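Local coordinates for protein racemase, putative (Roseobacter denitrificans, PDB 3TCS) that binds magnesium and D-alanine in an enolase-type barrel and is probably a hydro-lyase or racemase of the mandelate racemase family, at residues Leu133-Ile145 with Gly162-Val174. Numbering follows the deposited sequence.
Sequences LIRAYASSMKRDI and GFTAFKVRAGAEV. With DAL (D-alanine), chain L.
Arg169 grips the backbone carbonyl of Ser140 side-on: NE lies 2.7 Å from Ser140 O in the carbonyl plane, while NH2 reaches the same oxygen from above that plane. The oxygen sits in the guanidinium plane, so the pair of bonds fixes the rotation of the group, which lies beside the D-alanine and whose NH2 passes Met141 SD at 3.5 Å. Lys167 NZ donates to Tyr137 OH (2.8 Å); a bend at chi3 (80°) brings its amine to the D-alanine nitrogen, with Glu231 and Glu333 as salt-bridge partners. Farther along, the extended side chain of Arg143 crosses that of Arg169 at about a right angle. Its NE and NH2 both hold Ala170 O, NE also donates to Gly171 O at 2.8 Å, and both oxygens lie at the guanidinium edge. Arg169 CB sits over the centre of one face and Glu173 N over the other. A leucine in place of Arg143 would probably leave both carbonyls without these donors and the turn after the strand freer to move. At the opposite end, Arg135 NH2 donates to Thr164 OG1 (3.0 Å) and also pairs with Asp201. Between these ends, Lys167 N to Ala138 O and Ser140 N to Lys167 O join the strands, and water bridges Lys142 O to Arg169 N. Ala138 CB stands over the Phe163 ring, a CH-pi contact 3.9 Å from the centroid, and also touches Phe166 CD1; Tyr137 CB meets Ala165 CB. The two parallel strands are joined through helix 147-161 as a beta-alpha-beta unit of the TIM barrel, and Met141, Lys167 and Arg169 bring this pair into the D-alanine pocket beside the magnesium ion held by Asp205, Glu231 and Glu257, the active-site region of the enolase superfamily.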
ATOM      1  N   LEU B 133     -12.832  -2.201 -32.831  1.00 12.21           N
ATOM      2  CA  LEU B 133     -12.825  -3.501 -32.173  1.00 12.56           C
ATOM      3  C   LEU B 133     -11.511  -3.857 -31.490  1.00 12.46           C
ATOM      4  O   LEU B 133     -10.438  -3.414 -31.898  1.00 11.39           O
ATOM      5  CB  LEU B 133     -13.164  -4.592 -33.197  1.00 12.45           C
ATOM      6  CG  LEU B 133     -14.527  -4.463 -33.875  1.00 13.08           C
ATOM      7  CD1 LEU B 133     -14.606  -5.425 -35.056  1.00 17.03           C
ATOM      8  CD2 LEU B 133     -15.624  -4.746 -32.862  1.00 13.08           C
ATOM      9  N   ILE B 134     -11.616  -4.660 -30.434  1.00 11.23           N
ATOM     10  CA  ILE B 134     -10.452  -5.130 -29.693  1.00 10.70           C
ATOM     11  C   ILE B 134     -10.668  -6.620 -29.484  1.00  9.97           C
ATOM     12  O   ILE B 134     -11.706  -7.036 -28.963  1.00  8.54           O
ATOM     13  CB  ILE B 134     -10.323  -4.475 -28.293  1.00 13.75           C
ATOM     14  CG1 ILE B 134     -10.355  -2.949 -28.401  1.00 16.94           C
ATOM     15  CG2 ILE B 134      -9.017  -4.910 -27.643  1.00 12.88           C
ATOM     16  CD1 ILE B 134     -11.758  -2.367 -28.416  1.00 21.94           C
ATOM     17  N   ARG B 135      -9.704  -7.429 -29.903  1.00  9.68           N
ATOM     18  CA  ARG B 135      -9.826  -8.869 -29.729  1.00  8.91           C
ATOM     19  C   ARG B 135      -9.795  -9.166 -28.234  1.00  8.35           C
ATOM     20  O   ARG B 135      -8.989  -8.602 -27.505  1.00  8.03           O
ATOM     21  CB  ARG B 135      -8.670  -9.588 -30.420  1.00 10.37           C
ATOM     22  CG  ARG B 135      -8.724 -11.094 -30.277  1.00 12.87           C
ATOM     23  CD  ARG B 135      -7.435 -11.715 -30.773  1.00 14.67           C
ATOM     24  NE  ARG B 135      -7.436 -13.166 -30.619  1.00 17.73           N
ATOM     25  CZ  ARG B 135      -6.342 -13.913 -30.693  1.00 16.43           C
ATOM     26  NH1 ARG B 135      -5.165 -13.340 -30.913  1.00 16.16           N
ATOM     27  NH2 ARG B 135      -6.424 -15.229 -30.557  1.00 17.98           N
ATOM     28  N   ALA B 136     -10.666 -10.058 -27.780  1.00  8.64           N
ATOM     29  CA  ALA B 136     -10.721 -10.398 -26.365  1.00  9.39           C
ATOM     30  C   ALA B 136     -10.414 -11.864 -26.110  1.00  9.78           C
ATOM     31  O   ALA B 136     -10.602 -12.704 -26.992  1.00 10.98           O
ATOM     32  CB  ALA B 136     -12.097 -10.068 -25.818  1.00 12.32           C
ATOM     33  N   TYR B 137      -9.916 -12.173 -24.917  1.00  7.42           N
ATOM     34  CA  TYR B 137      -9.673 -13.563 -24.580  1.00  8.34           C
ATOM     35  C   TYR B 137     -10.616 -13.922 -23.440  1.00  9.61           C
ATOM     36  O   TYR B 137     -10.776 -13.143 -22.494  1.00 10.49           O
ATOM     37  CB  TYR B 137      -8.198 -13.813 -24.217  1.00  6.94           C
ATOM     38  CG  TYR B 137      -7.670 -13.243 -22.912  1.00  7.34           C
ATOM     39  CD1 TYR B 137      -7.879 -13.903 -21.703  1.00  5.92           C
ATOM     40  CD2 TYR B 137      -6.857 -12.105 -22.908  1.00  7.56           C
ATOM     41  CE1 TYR B 137      -7.276 -13.451 -20.513  1.00  6.35           C
ATOM     42  CE2 TYR B 137      -6.247 -11.644 -21.726  1.00  6.70           C
ATOM     43  CZ  TYR B 137      -6.458 -12.326 -20.539  1.00  9.10           C
ATOM     44  OH  TYR B 137      -5.819 -11.903 -19.391  1.00  8.02           O
ATOM     45  N   ALA B 138     -11.280 -15.070 -23.557  1.00  8.90           N
ATOM     46  CA  ALA B 138     -12.217 -15.515 -22.532  1.00  8.92           C
ATOM     47  C   ALA B 138     -11.419 -15.887 -21.292  1.00  9.52           C
ATOM     48  O   ALA B 138     -10.589 -16.795 -21.314  1.00  9.47           O
ATOM     49  CB  ALA B 138     -13.021 -16.704 -23.026  1.00  9.82           C
ATOM     50  N   SER B 139     -11.672 -15.176 -20.203  1.00  8.17           N
ATOM     51  CA  SER B 139     -10.932 -15.414 -18.981  1.00  7.26           C
ATOM     52  C   SER B 139     -11.735 -16.095 -17.874  1.00  8.46           C
ATOM     53  O   SER B 139     -12.731 -15.556 -17.394  1.00  7.77           O
ATOM     54  CB  SER B 139     -10.362 -14.079 -18.485  1.00  6.92           C
ATOM     55  OG  SER B 139      -9.402 -14.261 -17.463  1.00  9.20           O
ATOM     56  N   SER B 140     -11.293 -17.290 -17.485  1.00  8.34           N
ATOM     57  CA  SER B 140     -11.932 -18.039 -16.408  1.00  9.89           C
ATOM     58  C   SER B 140     -11.260 -17.639 -15.098  1.00  9.91           C
ATOM     59  O   SER B 140     -10.034 -17.556 -15.029  1.00 11.29           O
ATOM     60  CB  SER B 140     -11.762 -19.547 -16.607  1.00 10.44           C
ATOM     61  OG  SER B 140     -12.090 -20.230 -15.409  1.00 12.65           O
ATOM     62  N   MET B 141     -12.060 -17.402 -14.064  1.00  9.63           N
ATOM     63  CA  MET B 141     -11.536 -16.992 -12.761  1.00 11.99           C
ATOM     64  C   MET B 141     -11.492 -18.138 -11.751  1.00 13.00           C
ATOM     65  O   MET B 141     -10.849 -18.033 -10.707  1.00 14.15           O
ATOM     66  CB  MET B 141     -12.416 -15.884 -12.175  1.00 10.95           C
ATOM     67  CG  MET B 141     -12.618 -14.684 -13.068  1.00 13.24           C
ATOM     68  SD  MET B 141     -11.090 -13.801 -13.366  1.00 14.12           S
ATOM     69  CE  MET B 141     -11.430 -13.081 -14.972  1.00 11.13           C
ATOM     70  N   LYS B 142     -12.171 -19.230 -12.074  1.00 12.67           N
ATOM     71  CA  LYS B 142     -12.272 -20.372 -11.175  1.00 14.09           C
ATOM     72  C   LYS B 142     -11.153 -21.401 -11.131  1.00 13.46           C
ATOM     73  O   LYS B 142     -10.481 -21.667 -12.124  1.00 11.91           O
ATOM     74  CB  LYS B 142     -13.583 -21.111 -11.452  1.00 14.63           C
ATOM     75  CG  LYS B 142     -14.832 -20.293 -11.175  1.00 16.25           C
ATOM     76  CD  LYS B 142     -16.083 -21.077 -11.543  1.00 18.08           C
ATOM     77  CE  LYS B 142     -17.346 -20.347 -11.112  1.00 21.80           C
ATOM     78  NZ  LYS B 142     -18.574 -21.127 -11.428  1.00 20.20           N
ATOM     79  N   ARG B 143     -10.979 -21.972  -9.942  1.00 13.55           N
ATOM     80  CA  ARG B 143     -10.022 -23.037  -9.688  1.00 15.23           C
ATOM     81  C   ARG B 143     -10.833 -24.216  -9.158  1.00 16.66           C
ATOM     82  O   ARG B 143     -10.416 -25.371  -9.248  1.00 16.52           O
ATOM     83  CB  ARG B 143      -8.982 -22.611  -8.656  1.00 15.86           C
ATOM     84  CG  ARG B 143      -7.851 -21.816  -9.262  1.00 13.71           C
ATOM     85  CD  ARG B 143      -6.698 -21.661  -8.300  1.00 12.59           C
ATOM     86  NE  ARG B 143      -5.551 -21.072  -8.976  1.00 11.18           N
ATOM     87  CZ  ARG B 143      -5.456 -19.791  -9.313  1.00 11.71           C
ATOM     88  NH1 ARG B 143      -6.438 -18.946  -9.030  1.00  9.43           N
ATOM     89  NH2 ARG B 143      -4.387 -19.363  -9.966  1.00  9.32           N
ATOM     90  N   ASP B 144     -12.003 -23.909  -8.607  1.00 18.94           N
ATOM     91  CA  ASP B 144     -12.892 -24.938  -8.079  1.00 21.25           C
ATOM     92  C   ASP B 144     -13.830 -25.397  -9.187  1.00 21.25           C
ATOM     93  O   ASP B 144     -15.049 -25.425  -9.024  1.00 24.17           O
ATOM     94  CB  ASP B 144     -13.705 -24.405  -6.897  1.00 24.27           C
ATOM     95  CG  ASP B 144     -14.339 -23.063  -7.182  1.00 29.84           C
ATOM     96  OD1 ASP B 144     -15.059 -22.938  -8.195  1.00 32.85           O
ATOM     97  OD2 ASP B 144     -14.115 -22.125  -6.388  1.00 34.26           O
ATOM     98  N   ILE B 145     -13.245 -25.719 -10.330  1.00 18.89           N
ATOM     99  CA  ILE B 145     -13.991 -26.210 -11.478  1.00 15.85           C
ATOM    100  C   ILE B 145     -13.059 -27.242 -12.088  1.00 14.56           C
ATOM    101  O   ILE B 145     -11.867 -26.993 -12.237  1.00 14.36           O
ATOM    102  CB  ILE B 145     -14.303 -25.080 -12.498  1.00 15.48           C
ATOM    103  CG1 ILE B 145     -15.153 -25.641 -13.640  1.00 15.21           C
ATOM    104  CG2 ILE B 145     -13.015 -24.468 -13.032  1.00 14.41           C
ATOM    105  CD1 ILE B 145     -15.531 -24.619 -14.697  1.00 17.09           C
ATOM    106  N   GLY B 162     -17.403 -16.676 -30.438  1.00 12.52           N
ATOM    107  CA  GLY B 162     -16.318 -16.465 -31.380  1.00 10.40           C
ATOM    108  C   GLY B 162     -14.943 -16.228 -30.777  1.00  9.84           C
ATOM    109  O   GLY B 162     -14.028 -15.822 -31.485  1.00  9.06           O
ATOM    110  N   PHE B 163     -14.787 -16.454 -29.477  1.00 10.19           N
ATOM    111  CA  PHE B 163     -13.483 -16.257 -28.839  1.00 10.56           C
ATOM    112  C   PHE B 163     -12.448 -17.180 -29.473  1.00 11.41           C
ATOM    113  O   PHE B 163     -12.770 -18.319 -29.826  1.00 10.39           O
ATOM    114  CB  PHE B 163     -13.545 -16.585 -27.345  1.00 11.67           C
ATOM    115  CG  PHE B 163     -14.358 -15.620 -26.532  1.00 11.43           C
ATOM    116  CD1 PHE B 163     -13.926 -14.313 -26.339  1.00 12.55           C
ATOM    117  CD2 PHE B 163     -15.539 -16.033 -25.928  1.00 12.11           C
ATOM    118  CE1 PHE B 163     -14.660 -13.428 -25.547  1.00 13.62           C
ATOM    119  CE2 PHE B 163     -16.281 -15.159 -25.136  1.00 13.02           C
ATOM    120  CZ  PHE B 163     -15.839 -13.853 -24.945  1.00 11.43           C
ATOM    121  N   THR B 164     -11.214 -16.697 -29.614  1.00 10.41           N
ATOM    122  CA  THR B 164     -10.130 -17.513 -30.170  1.00 10.37           C
ATOM    123  C   THR B 164      -8.909 -17.503 -29.244  1.00  9.92           C
ATOM    124  O   THR B 164      -7.795 -17.854 -29.649  1.00  9.93           O
ATOM    125  CB  THR B 164      -9.697 -17.024 -31.569  1.00 13.40           C
ATOM    126  OG1 THR B 164      -9.213 -15.680 -31.479  1.00 14.81           O
ATOM    127  CG2 THR B 164     -10.875 -17.083 -32.544  1.00 14.81           C
ATOM    128  N   ALA B 165      -9.132 -17.094 -27.998  1.00  7.12           N
ATOM    129  CA  ALA B 165      -8.090 -17.044 -26.973  1.00  7.91           C
ATOM    130  C   ALA B 165      -8.791 -17.335 -25.649  1.00  7.21           C
ATOM    131  O   ALA B 165      -9.909 -16.869 -25.420  1.00  8.04           O
ATOM    132  CB  ALA B 165      -7.420 -15.663 -26.946  1.00  6.86           C
ATOM    133  N   PHE B 166      -8.139 -18.114 -24.788  1.00  7.08           N
ATOM    134  CA  PHE B 166      -8.726 -18.514 -23.512  1.00  7.08           C
ATOM    135  C   PHE B 166      -7.690 -18.608 -22.400  1.00  8.39           C
ATOM    136  O   PHE B 166      -6.584 -19.093 -22.624  1.00  8.31           O
ATOM    137  CB  PHE B 166      -9.379 -19.895 -23.669  1.00  9.36           C
ATOM    138  CG  PHE B 166     -10.360 -19.973 -24.795  1.00  8.43           C
ATOM    139  CD1 PHE B 166     -11.717 -19.793 -24.561  1.00  8.30           C
ATOM    140  CD2 PHE B 166      -9.919 -20.142 -26.106  1.00  9.67           C
ATOM    141  CE1 PHE B 166     -12.626 -19.771 -25.621  1.00 10.11           C
ATOM    142  CE2 PHE B 166     -10.817 -20.120 -27.173  1.00 10.76           C
ATOM    143  CZ  PHE B 166     -12.174 -19.933 -26.927  1.00 10.37           C
ATOM    144  N   LYS B 167      -8.057 -18.162 -21.203  1.00  8.42           N
ATOM    145  CA  LYS B 167      -7.158 -18.247 -20.058  1.00  8.14           C
ATOM    146  C   LYS B 167      -7.804 -19.029 -18.913  1.00  9.52           C
ATOM    147  O   LYS B 167      -8.960 -18.793 -18.558  1.00  9.50           O
ATOM    148  CB  LYS B 167      -6.753 -16.852 -19.558  1.00  9.82           C
ATOM    149  CG  LYS B 167      -5.652 -16.910 -18.484  1.00  8.93           C
ATOM    150  CD  LYS B 167      -5.024 -15.544 -18.192  1.00  7.74           C
ATOM    151  CE  LYS B 167      -5.876 -14.690 -17.259  1.00  9.49           C
ATOM    152  NZ  LYS B 167      -5.242 -13.345 -17.037  1.00  7.94           N
ATOM    153  N   VAL B 168      -7.054 -19.967 -18.345  1.00  8.92           N
ATOM    154  CA  VAL B 168      -7.542 -20.770 -17.234  1.00  9.80           C
ATOM    155  C   VAL B 168      -6.568 -20.617 -16.070  1.00  9.83           C
ATOM    156  O   VAL B 168      -5.596 -19.866 -16.172  1.00 10.08           O
ATOM    157  CB  VAL B 168      -7.680 -22.266 -17.627  1.00 10.06           C
ATOM    158  CG1 VAL B 168      -8.696 -22.409 -18.748  1.00  9.40           C
ATOM    159  CG2 VAL B 168      -6.330 -22.833 -18.046  1.00  9.24           C
ATOM    160  N   ARG B 169      -6.818 -21.329 -14.977  1.00 10.00           N
ATOM    161  CA  ARG B 169      -5.978 -21.219 -13.785  1.00 10.48           C
ATOM    162  C   ARG B 169      -5.117 -22.437 -13.487  1.00 10.91           C
ATOM    163  O   ARG B 169      -5.537 -23.576 -13.699  1.00 11.05           O
ATOM    164  CB  ARG B 169      -6.855 -20.944 -12.558  1.00 10.30           C
ATOM    165  CG  ARG B 169      -7.819 -19.778 -12.725  1.00 11.46           C
ATOM    166  CD  ARG B 169      -7.095 -18.439 -12.682  1.00  9.61           C
ATOM    167  NE  ARG B 169      -7.792 -17.426 -13.472  1.00 10.40           N
ATOM    168  CZ  ARG B 169      -7.454 -16.141 -13.509  1.00 11.15           C
ATOM    169  NH1 ARG B 169      -6.434 -15.697 -12.791  1.00  9.69           N
ATOM    170  NH2 ARG B 169      -8.121 -15.306 -14.290  1.00  9.76           N
ATOM    171  N   ALA B 170      -3.921 -22.173 -12.967  1.00  8.35           N
ATOM    172  CA  ALA B 170      -2.971 -23.212 -12.586  1.00 11.34           C
ATOM    173  C   ALA B 170      -2.726 -23.072 -11.086  1.00 11.77           C
ATOM    174  O   ALA B 170      -2.908 -21.991 -10.524  1.00 12.00           O
ATOM    175  CB  ALA B 170      -1.650 -23.035 -13.348  1.00 10.69           C
ATOM    176  N   GLY B 171      -2.322 -24.166 -10.448  1.00 12.59           N
ATOM    177  CA  GLY B 171      -2.047 -24.156  -9.023  1.00 12.31           C
ATOM    178  C   GLY B 171      -3.171 -23.632  -8.154  1.00 13.39           C
ATOM    179  O   GLY B 171      -4.334 -23.605  -8.562  1.00 13.07           O
ATOM    180  N   ALA B 172      -2.819 -23.239  -6.933  1.00 13.84           N
ATOM    181  CA  ALA B 172      -3.778 -22.684  -5.985  1.00 15.57           C
ATOM    182  C   ALA B 172      -3.393 -21.223  -5.777  1.00 17.44           C
ATOM    183  O   ALA B 172      -2.206 -20.894  -5.730  1.00 19.54           O
ATOM    184  CB  ALA B 172      -3.717 -23.442  -4.666  1.00 13.73           C
ATOM    185  N   GLU B 173      -4.388 -20.347  -5.668  1.00 18.78           N
ATOM    186  CA  GLU B 173      -4.141 -18.916  -5.481  1.00 19.46           C
ATOM    187  C   GLU B 173      -3.192 -18.685  -4.303  1.00 18.99           C
ATOM    188  O   GLU B 173      -3.517 -19.029  -3.165  1.00 18.05           O
ATOM    189  CB  GLU B 173      -5.467 -18.199  -5.241  1.00 22.14           C
ATOM    190  CG  GLU B 173      -5.386 -16.689  -5.278  1.00 25.00           C
ATOM    191  CD  GLU B 173      -6.731 -16.047  -5.007  1.00 27.48           C
ATOM    192  OE1 GLU B 173      -7.695 -16.352  -5.742  1.00 27.46           O
ATOM    193  OE2 GLU B 173      -6.826 -15.242  -4.057  1.00 30.08           O
ATOM    194  N   VAL B 174      -2.028 -18.097  -4.583  1.00 17.67           N
ATOM    195  CA  VAL B 174      -1.008 -17.847  -3.559  1.00 18.35           C
ATOM    196  C   VAL B 174      -0.935 -19.118  -2.714  1.00 18.89           C
ATOM    197  O   VAL B 174      -0.844 -19.067  -1.485  1.00 18.61           O
ATOM    198  CB  VAL B 174      -1.387 -16.656  -2.642  1.00 18.82           C
ATOM    199  CG1 VAL B 174      -0.166 -16.206  -1.860  1.00 20.43           C
ATOM    200  CG2 VAL B 174      -1.947 -15.502  -3.465  1.00 21.07           C
TER
HETATM  201  N   DAL L 370      -5.568 -11.921 -14.633  1.00 11.02           N
HETATM  202  CA  DAL L 370      -6.454 -12.715 -13.763  1.00 13.70           C
HETATM  203  CB  DAL L 370      -7.896 -12.248 -13.902  1.00  9.29           C
HETATM  204  C   DAL L 370      -6.029 -12.567 -12.342  1.00 13.37           C
HETATM  205  O   DAL L 370      -4.936 -12.894 -12.009  1.00 20.29           O
HETATM  206  O   HOH W   1     -10.815 -13.824 -29.447  1.00 13.87           O
HETATM  207  O   HOH W   2      -9.400 -22.902 -14.344  1.00 15.14           O